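Long-range contacts in LPXTG cell wall anchor domain-containing protein (Lactobacillus rhamnosus, PDB 7CBS), which serves as the adhesive basal pilin of the SpaCBA pilus and probably helps anchor that fibre to the bacterial cell wall: residues A91-S99 against S149-S157; P62-D72 against S106-G117. One frame throughout, in Å; residues are numbered along the deposited sequence.

Contact 1. Residues A91-S99 against S149-S157; sequences AQTTLSQDS and SQNLVVVMS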
loop_
_atom_site.group_PDB
_atom_site.type_symbol
_atom_site.label_atom_id
_atom_site.label_comp_id
_atom_site.label_asym_id
_atom_site.label_seq_id
_atom_site.Cartn_x
_atom_site.Cartn_y
_atom_site.Cartn_z
ATOM N N ALA A 91 18.648 -13.019 14.811
ATOM C CA ALA A 91 17.645 -12.168 15.496
ATOM C C ALA A 91 16.243 -12.456 14.939
ATOM O O ALA A 91 15.270 -12.431 15.727
ATOM C CB ALA A 91 18.013 -10.711 15.338
ATOM N N GLN A 92 16.140 -12.714 13.631
ATOM C CA GLN A 92 14.877 -13.130 12.965
ATOM C C GLN A 92 14.409 -14.457 13.568
ATOM O O GLN A 92 13.204 -14.583 13.837
ATOM C CB GLN A 92 15.069 -13.271 11.453
ATOM C CG GLN A 92 15.035 -11.945 10.711
ATOM C CD GLN A 92 15.112 -12.148 9.220
ATOM O OE1 GLN A 92 16.136 -12.560 8.683
ATOM N NE2 GLN A 92 14.016 -11.858 8.534
ATOM N N THR A 93 15.330 -15.403 13.763
ATOM C CA THR A 93 15.062 -16.768 14.295
ATOM C C THR A 93 14.682 -16.686 15.778
ATOM O O THR A 93 13.769 -17.421 16.180
ATOM C CB THR A 93 16.270 -17.689 14.082
ATOM O OG1 THR A 93 16.442 -17.835 12.671
ATOM C CG2 THR A 93 16.104 -19.049 14.723
ATOM N N THR A 94 15.362 -15.837 16.555
ATOM C CA THR A 94 15.127 -15.648 18.013
ATOM C C THR A 94 13.721 -15.074 18.239
ATOM O O THR A 94 13.006 -15.600 19.119
ATOM C CB THR A 94 16.222 -14.776 18.640
ATOM O OG1 THR A 94 17.457 -15.489 18.548
ATOM C CG2 THR A 94 15.951 -14.431 20.089
ATOM N N LEU A 95 13.336 -14.050 17.471
ATOM C CA LEU A 95 12.021 -13.363 17.606
ATOM C C LEU A 95 10.904 -14.186 16.948
ATOM O O LEU A 95 9.730 -13.839 17.159
ATOM C CB LEU A 95 12.102 -11.966 16.979
ATOM C CG LEU A 95 12.774 -10.881 17.818
ATOM C CD1 LEU A 95 12.472 -9.518 17.225
ATOM C CD2 LEU A 95 12.328 -10.943 19.276
ATOM N N SER A 96 11.253 -15.215 16.164
ATOM C CA SER A 96 10.300 -16.152 15.509
ATOM C C SER A 96 9.936 -17.300 16.461
ATOM O O SER A 96 9.006 -18.058 16.127
ATOM C CB SER A 96 10.859 -16.685 14.213
ATOM O OG SER A 96 10.850 -15.689 13.196
ATOM N N GLN A 97 10.636 -17.433 17.593
ATOM C CA GLN A 97 10.422 -18.525 18.583
ATOM C C GLN A 97 9.098 -18.300 19.323
ATOM O O GLN A 97 8.687 -17.132 19.460
ATOM C CB GLN A 97 11.586 -18.599 19.574
ATOM C CG GLN A 97 12.937 -18.880 18.931
ATOM C CD GLN A 97 12.909 -20.073 18.008
ATOM O OE1 GLN A 97 12.547 -19.974 16.837
ATOM N NE2 GLN A 97 13.311 -21.218 18.534
ATOM N N ASP A 98 8.472 -19.385 19.787
ATOM C CA ASP A 98 7.217 -19.360 20.587
ATOM C C ASP A 98 7.533 -18.910 22.018
ATOM O O ASP A 98 6.581 -18.566 22.745
ATOM C CB ASP A 98 6.508 -20.719 20.561
ATOM C CG ASP A 98 5.665 -20.954 19.318
ATOM O OD1 ASP A 98 5.623 -20.064 18.454
ATOM O OD2 ASP A 98 5.041 -22.030 19.232
ATOM N N SER A 99 8.813 -18.925 22.407
ATOM C CA SER A 99 9.324 -18.368 23.688
ATOM C C SER A 99 8.994 -16.873 23.766
ATOM O O SER A 99 8.333 -16.466 24.742
ATOM C CB SER A 99 10.805 -18.606 23.835
ATOM O OG SER A 99 11.112 -19.986 23.703
ATOM N N SER A 149 1.167 -22.856 10.996
ATOM C CA SER A 149 2.223 -22.179 10.196
ATOM C C SER A 149 3.309 -21.631 11.128
ATOM O O SER A 149 3.005 -21.363 12.309
ATOM C CB SER A 149 1.644 -21.082 9.337
ATOM O OG SER A 149 0.996 -21.614 8.196
ATOM N N GLN A 150 4.524 -21.459 10.600
ATOM C CA GLN A 150 5.689 -20.894 11.331
ATOM C C GLN A 150 5.483 -19.383 11.492
ATOM O O GLN A 150 4.803 -18.780 10.632
ATOM C CB GLN A 150 6.991 -21.197 10.586
ATOM N N ASN A 151 6.060 -18.800 12.546
ATOM C CA ASN A 151 6.095 -17.330 12.767
ATOM C C ASN A 151 7.124 -16.731 11.800
ATOM O O ASN A 151 8.134 -17.402 11.531
ATOM C CB ASN A 151 6.425 -16.968 14.217
ATOM C CG ASN A 151 5.622 -17.745 15.239
ATOM O OD1 ASN A 151 4.408 -17.865 15.120
ATOM N ND2 ASN A 151 6.288 -18.258 16.263
ATOM N N LEU A 152 6.871 -15.524 11.290
ATOM C CA LEU A 152 7.752 -14.814 10.322
ATOM C C LEU A 152 8.087 -13.429 10.873
ATOM O O LEU A 152 7.145 -12.670 11.184
ATOM C CB LEU A 152 7.040 -14.684 8.970
ATOM C CG LEU A 152 6.953 -15.943 8.113
ATOM C CD1 LEU A 152 6.047 -15.683 6.918
ATOM C CD2 LEU A 152 8.332 -16.405 7.651
ATOM N N VAL A 153 9.380 -13.131 11.012
ATOM C CA VAL A 153 9.903 -11.785 11.382
ATOM C C VAL A 153 10.410 -11.119 10.102
ATOM O O VAL A 153 11.392 -11.619 9.528
ATOM C CB VAL A 153 11.003 -11.880 12.457
ATOM C CG1 VAL A 153 11.679 -10.537 12.671
ATOM C CG2 VAL A 153 10.457 -12.420 13.776
ATOM N N VAL A 154 9.748 -10.043 9.677
ATOM C CA VAL A 154 10.022 -9.323 8.399
ATOM C C VAL A 154 10.660 -7.973 8.734
ATOM O O VAL A 154 10.072 -7.228 9.552
ATOM C CB VAL A 154 8.738 -9.141 7.570
ATOM C CG1 VAL A 154 9.021 -8.494 6.219
ATOM C CG2 VAL A 154 7.993 -10.454 7.404
ATOM N N VAL A 155 11.804 -7.679 8.114
ATOM C CA VAL A 155 12.550 -6.401 8.276
ATOM C C VAL A 155 12.244 -5.508 7.071
ATOM O O VAL A 155 12.344 -5.993 5.927
ATOM C CB VAL A 155 14.061 -6.662 8.426
ATOM C CG1 VAL A 155 14.830 -5.371 8.654
ATOM C CG2 VAL A 155 14.349 -7.667 9.542
ATOM N N MET A 156 11.875 -4.252 7.322
ATOM C CA MET A 156 11.629 -3.238 6.267
ATOM C C MET A 156 12.982 -2.720 5.773
ATOM O O MET A 156 13.387 -1.612 6.171
ATOM C CB MET A 156 10.744 -2.104 6.796
ATOM C CG MET A 156 9.361 -2.581 7.214
ATOM S SD MET A 156 8.410 -3.273 5.830
ATOM C CE MET A 156 7.854 -4.830 6.533
ATOM N N SER A 157 13.658 -3.535 4.962
ATOM C CA SER A 157 15.051 -3.336 4.473
ATOM C C SER A 157 15.132 -2.110 3.548
ATOM O O SER A 157 14.083 -1.512 3.252
ATOM C CB SER A 157 15.555 -4.577 3.787
ATOM O OG SER A 157 14.615 -5.034 2.831
#
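With CG of Asn151 anti to its carbonyl carbon (chi1 -47°), and CG of Gln92 placed likewise on a chain extended beyond it, two side-chain amides join helix 88-95 and the loop after it to strand 152-155 and the residue just before it. This is helix-on-sheet packing in the N-terminal pilin D1 domain: the axes of segments 91-95 and 152-155 come within 7.6 Å and run at 139°. Asn151 supplies most of the polar grip. Its ND2 donates to Ser96 O at 2.7 Å, nearly straight (169°) but from above the carbonyl plane, and to Asp98 OD1 at 2.9 Å, which it meets nearly end-on. Both acceptors lie in the Asn151 amide plane, so the pair of bonds fixes the rotation of that group. Replacing Asn151 by alanine would remove the shared donor, and Ser96 O and Asp98 OD1 would probably lose the link that ties the loop after the helix to this strand. At the other end of the contact, Gln92 NE2 bonds to Val153 O at 2.8 Å. Leu152 and Val154 spend their backbone bonds on Phe137 and Tyr135 of strand 131-141, leaving Val153 O on the other edge of the strand, where the Gln92 side chain reaches it. Between the two amides sits the Val153 side chain, its CG1 beside Gln92 CG and its CG2 3.6 Å from Leu95 CB. Leu95 carries the apolar packing on to Phe77 and Leu80 of helix 74-84. Val153 CG2 also lies 3.3 Å from Ser96 OG, whose hydroxyl donates back to Gln92 O at 2.7 Å.

Contact 2. Residues P62-D72 against S106-G117; sequences PLNGVTFTVYD and SLIAQVVTAGQG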
loop_
_atom_site.group_PDB
_atom_site.type_symbol
_atom_site.label_atom_id
_atom_site.label_comp_id
_atom_site.label_asym_id
_atom_site.label_seq_id
_atom_site.Cartn_x
_atom_site.Cartn_y
_atom_site.Cartn_z
ATOM N N PRO A 62 -5.786 -23.009 -1.274
ATOM C CA PRO A 62 -5.953 -21.903 -0.328
ATOM C C PRO A 62 -6.739 -22.306 0.933
ATOM O O PRO A 62 -7.683 -23.079 0.817
ATOM C CB PRO A 62 -6.733 -20.862 -1.141
ATOM C CG PRO A 62 -7.548 -21.690 -2.106
ATOM C CD PRO A 62 -6.665 -22.873 -2.447
ATOM N N LEU A 63 -6.324 -21.783 2.093
ATOM C CA LEU A 63 -6.914 -22.070 3.428
ATOM C C LEU A 63 -7.454 -20.769 4.031
ATOM O O LEU A 63 -6.660 -20.001 4.596
ATOM C CB LEU A 63 -5.842 -22.713 4.316
ATOM C CG LEU A 63 -5.839 -24.242 4.351
ATOM C CD1 LEU A 63 -5.619 -24.836 2.966
ATOM C CD2 LEU A 63 -4.784 -24.758 5.319
ATOM N N ASN A 64 -8.764 -20.540 3.887
ATOM C CA ASN A 64 -9.484 -19.327 4.354
ATOM C C ASN A 64 -10.026 -19.581 5.765
ATOM O O ASN A 64 -10.332 -20.745 6.077
ATOM C CB ASN A 64 -10.600 -18.932 3.382
ATOM C CG ASN A 64 -10.074 -18.592 2.003
ATOM O OD1 ASN A 64 -9.012 -17.985 1.870
ATOM N ND2 ASN A 64 -10.800 -18.986 0.971
ATOM N N GLY A 65 -10.124 -18.525 6.578
ATOM C CA GLY A 65 -10.637 -18.577 7.963
ATOM C C GLY A 65 -9.531 -18.770 8.990
ATOM O O GLY A 65 -9.860 -19.170 10.121
ATOM N N VAL A 66 -8.274 -18.512 8.618
ATOM C CA VAL A 66 -7.067 -18.664 9.491
ATOM C C VAL A 66 -6.616 -17.269 9.940
ATOM O O VAL A 66 -6.286 -16.447 9.057
ATOM C CB VAL A 66 -5.932 -19.415 8.768
ATOM C CG1 VAL A 66 -4.754 -19.685 9.691
ATOM C CG2 VAL A 66 -6.424 -20.713 8.143
ATOM N N THR A 67 -6.595 -17.025 11.257
ATOM C CA THR A 67 -6.292 -15.708 11.877
ATOM C C THR A 67 -4.776 -15.551 12.033
ATOM O O THR A 67 -4.178 -16.287 12.849
ATOM C CB THR A 67 -6.986 -15.544 13.235
ATOM O OG1 THR A 67 -8.378 -15.819 13.078
ATOM C CG2 THR A 67 -6.818 -14.158 13.819
ATOM N N PHE A 68 -4.187 -14.627 11.269
ATOM C CA PHE A 68 -2.797 -14.141 11.431
ATOM C C PHE A 68 -2.836 -12.799 12.167
ATOM O O PHE A 68 -3.693 -11.959 11.839
ATOM C CB PHE A 68 -2.092 -14.046 10.075
ATOM C CG PHE A 68 -1.637 -15.377 9.529
ATOM C CD1 PHE A 68 -2.508 -16.184 8.811
ATOM C CD2 PHE A 68 -0.347 -15.835 9.753
ATOM C CE1 PHE A 68 -2.092 -17.413 8.320
ATOM C CE2 PHE A 68 0.068 -17.059 9.250
ATOM C CZ PHE A 68 -0.803 -17.843 8.530
ATOM N N THR A 69 -1.934 -12.631 13.138
ATOM C CA THR A 69 -1.750 -11.411 13.967
ATOM C C THR A 69 -0.352 -10.855 13.677
ATOM O O THR A 69 0.603 -11.657 13.668
ATOM C CB THR A 69 -1.965 -11.735 15.452
ATOM O OG1 THR A 69 -3.227 -12.393 15.587
ATOM C CG2 THR A 69 -1.928 -10.517 16.353
ATOM N N VAL A 70 -0.248 -9.543 13.445
ATOM C CA VAL A 70 1.035 -8.835 13.145
ATOM C C VAL A 70 1.399 -7.968 14.357
ATOM O O VAL A 70 0.516 -7.239 14.851
ATOM C CB VAL A 70 0.963 -8.017 11.837
ATOM C CG1 VAL A 70 -0.141 -6.963 11.854
ATOM C CG2 VAL A 70 2.303 -7.378 11.496
ATOM N N TYR A 71 2.644 -8.083 14.831
ATOM C CA TYR A 71 3.202 -7.343 15.996
ATOM C C TYR A 71 4.393 -6.497 15.542
ATOM O O TYR A 71 5.154 -6.961 14.680
ATOM C CB TYR A 71 3.674 -8.305 17.090
ATOM C CG TYR A 71 2.653 -9.308 17.559
ATOM C CD1 TYR A 71 2.440 -10.487 16.863
ATOM C CD2 TYR A 71 1.919 -9.093 18.712
ATOM C CE1 TYR A 71 1.504 -11.416 17.290
ATOM C CE2 TYR A 71 0.992 -10.019 19.161
ATOM C CZ TYR A 71 0.779 -11.184 18.445
ATOM O OH TYR A 71 -0.140 -12.099 18.872
ATOM N N ASP A 72 4.545 -5.307 16.128
ATOM C CA ASP A 72 5.742 -4.432 15.999
ATOM C C ASP A 72 6.824 -4.959 16.944
ATOM O O ASP A 72 6.597 -4.898 18.165
ATOM C CB ASP A 72 5.376 -2.971 16.282
ATOM C CG ASP A 72 6.564 -2.026 16.386
ATOM O OD1 ASP A 72 7.604 -2.298 15.741
ATOM O OD2 ASP A 72 6.445 -1.019 17.121
ATOM N N SER A 106 2.155 -3.907 21.329
ATOM C CA SER A 106 2.860 -4.078 20.028
ATOM C C SER A 106 1.913 -4.636 18.951
ATOM O O SER A 106 2.224 -4.461 17.761
ATOM C CB SER A 106 4.075 -4.957 20.194
ATOM O OG SER A 106 3.711 -6.293 20.506
ATOM N N LEU A 107 0.810 -5.279 19.348
ATOM C CA LEU A 107 -0.213 -5.856 18.434
ATOM C C LEU A 107 -0.811 -4.725 17.587
ATOM O O LEU A 107 -1.379 -3.785 18.177
ATOM C CB LEU A 107 -1.291 -6.578 19.251
ATOM C CG LEU A 107 -2.053 -7.679 18.513
ATOM C CD1 LEU A 107 -2.814 -8.562 19.495
ATOM C CD2 LEU A 107 -3.003 -7.098 17.473
ATOM N N ILE A 108 -0.665 -4.816 16.259
ATOM C CA ILE A 108 -1.100 -3.773 15.282
ATOM C C ILE A 108 -2.480 -4.151 14.736
ATOM O O ILE A 108 -3.408 -3.321 14.854
ATOM C CB ILE A 108 -0.069 -3.607 14.148
ATOM C CG1 ILE A 108 1.323 -3.268 14.695
ATOM C CG2 ILE A 108 -0.567 -2.597 13.118
ATOM C CD1 ILE A 108 2.126 -2.279 13.874
ATOM N N ALA A 109 -2.599 -5.348 14.149
ATOM C CA ALA A 109 -3.806 -5.814 13.427
ATOM C C ALA A 109 -3.934 -7.340 13.504
ATOM O O ALA A 109 -2.894 -8.028 13.526
ATOM C CB ALA A 109 -3.743 -5.346 11.996
ATOM N N GLN A 110 -5.177 -7.829 13.530
ATOM C CA GLN A 110 -5.554 -9.267 13.490
ATOM C C GLN A 110 -6.480 -9.475 12.287
ATOM O O GLN A 110 -7.538 -8.820 12.244
ATOM C CB GLN A 110 -6.217 -9.665 14.810
ATOM C CG GLN A 110 -6.375 -11.168 14.993
ATOM C CD GLN A 110 -6.458 -11.548 16.451
ATOM O OE1 GLN A 110 -7.357 -11.117 17.172
ATOM N NE2 GLN A 110 -5.517 -12.367 16.894
ATOM N N VAL A 111 -6.084 -10.336 11.343
ATOM C CA VAL A 111 -6.694 -10.451 9.985
ATOM C C VAL A 111 -6.887 -11.932 9.639
ATOM O O VAL A 111 -5.947 -12.721 9.864
ATOM C CB VAL A 111 -5.816 -9.730 8.941
ATOM C CG1 VAL A 111 -6.151 -10.138 7.513
ATOM C CG2 VAL A 111 -5.887 -8.218 9.101
ATOM N N VAL A 112 -8.053 -12.272 9.078
ATOM C CA VAL A 112 -8.468 -13.657 8.704
ATOM C C VAL A 112 -8.155 -13.868 7.217
ATOM O O VAL A 112 -8.285 -12.897 6.447
ATOM C CB VAL A 112 -9.965 -13.888 8.996
ATOM C CG1 VAL A 112 -10.304 -15.370 9.034
ATOM C CG2 VAL A 112 -10.413 -13.201 10.280
ATOM N N THR A 113 -7.754 -15.084 6.832
ATOM C CA THR A 113 -7.476 -15.474 5.421
ATOM C C THR A 113 -8.801 -15.565 4.653
ATOM O O THR A 113 -9.723 -16.230 5.161
ATOM C CB THR A 113 -6.690 -16.789 5.328
ATOM O OG1 THR A 113 -7.248 -17.723 6.252
ATOM C CG2 THR A 113 -5.215 -16.615 5.614
ATOM N N ALA A 114 -8.880 -14.920 3.483
ATOM C CA ALA A 114 -10.038 -14.948 2.556
ATOM C C ALA A 114 -9.537 -15.001 1.107
ATOM O O ALA A 114 -8.316 -14.893 0.899
ATOM C CB ALA A 114 -10.922 -13.748 2.791
ATOM N N GLY A 115 -10.457 -15.171 0.152
ATOM C CA GLY A 115 -10.163 -15.289 -1.290
ATOM C C GLY A 115 -9.256 -16.474 -1.579
ATOM O O GLY A 115 -9.723 -17.620 -1.441
ATOM N N GLN A 116 -8.000 -16.201 -1.949
ATOM C CA GLN A 116 -6.953 -17.207 -2.277
ATOM C C GLN A 116 -6.036 -17.403 -1.067
ATOM O O GLN A 116 -4.811 -17.234 -1.226
ATOM C CB GLN A 116 -6.154 -16.747 -3.502
ATOM C CG GLN A 116 -7.004 -16.545 -4.747
ATOM C CD GLN A 116 -7.734 -17.802 -5.152
ATOM O OE1 GLN A 116 -7.150 -18.884 -5.223
ATOM N NE2 GLN A 116 -9.022 -17.667 -5.428
ATOM N N GLY A 117 -6.613 -17.751 0.090
ATOM C CA GLY A 117 -5.889 -17.949 1.362
ATOM C C GLY A 117 -5.044 -16.743 1.730
ATOM O O GLY A 117 -3.949 -16.951 2.280
#
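The Tyr71 ring has Ser106 OG, a hydroxyl whose hydrogen bond goes to Ala103 O, at its edge, near its plane and 3.8 Å from CD2, while Leu107 CG packs 3.9 Å from its CE2; Phe68 CE1 is approached obliquely by Thr113 CG2. These rings leave opposite faces of an antiparallel strand pair, 67-72 with 107-112, within the pilin-domain sheet. Phe68 and Val111 form a hydrogen-bonded pair, whereas Thr69 and Gln110 form a non-hydrogen-bonded one. Val70 faces two residues at once: Ile108 N donates to its O, and its N donates to Ala109 O, a classic beta bulge that Ile108, with psi -57°, accommodates. Because Thr69 OG1 stands beside its own backbone N (chi1 -52°), it receives Gln110 NE2 at 2.6 Å, from a donor amide tilted to the bond; Thr140 of strand 131-141 also bonds to this hydroxyl. Past the strand ends, the Asn64 amide holds the turn at 114-117, with ND2 donating in its own plane to Gly115 O at 3.0 Å and OD1 taking a weak bond from Gly117 N. Backbone bonds continue here, Gly65 N reaching Thr113 O at 2.7 Å, and Thr113 OG1 accepts Val66 N at 2.7 Å.

In the fold
From the N terminus, strand 28-34 comes first, and segment 62-72 then opens contact 2. The chain next forms helices 74-84 and 88-95 before segment 106-117 returns to pair with 62-72, so contact 2 closes a 33-residue, helix-bearing loop. Contact 1 starts within that loop, at 91-99, and is completed only by 149-157, after strands 118-128 and 131-141. The two closures therefore cross. Strand 131-141 links them by pairing with both 67-72 and 152-155, so one sheet carries the antiparallel strand pair of contact 2 and the helix packing of contact 1. Their centres lie about 16 Å apart, yet Ser149 CB touches Phe68 CZ at 4.1 Å.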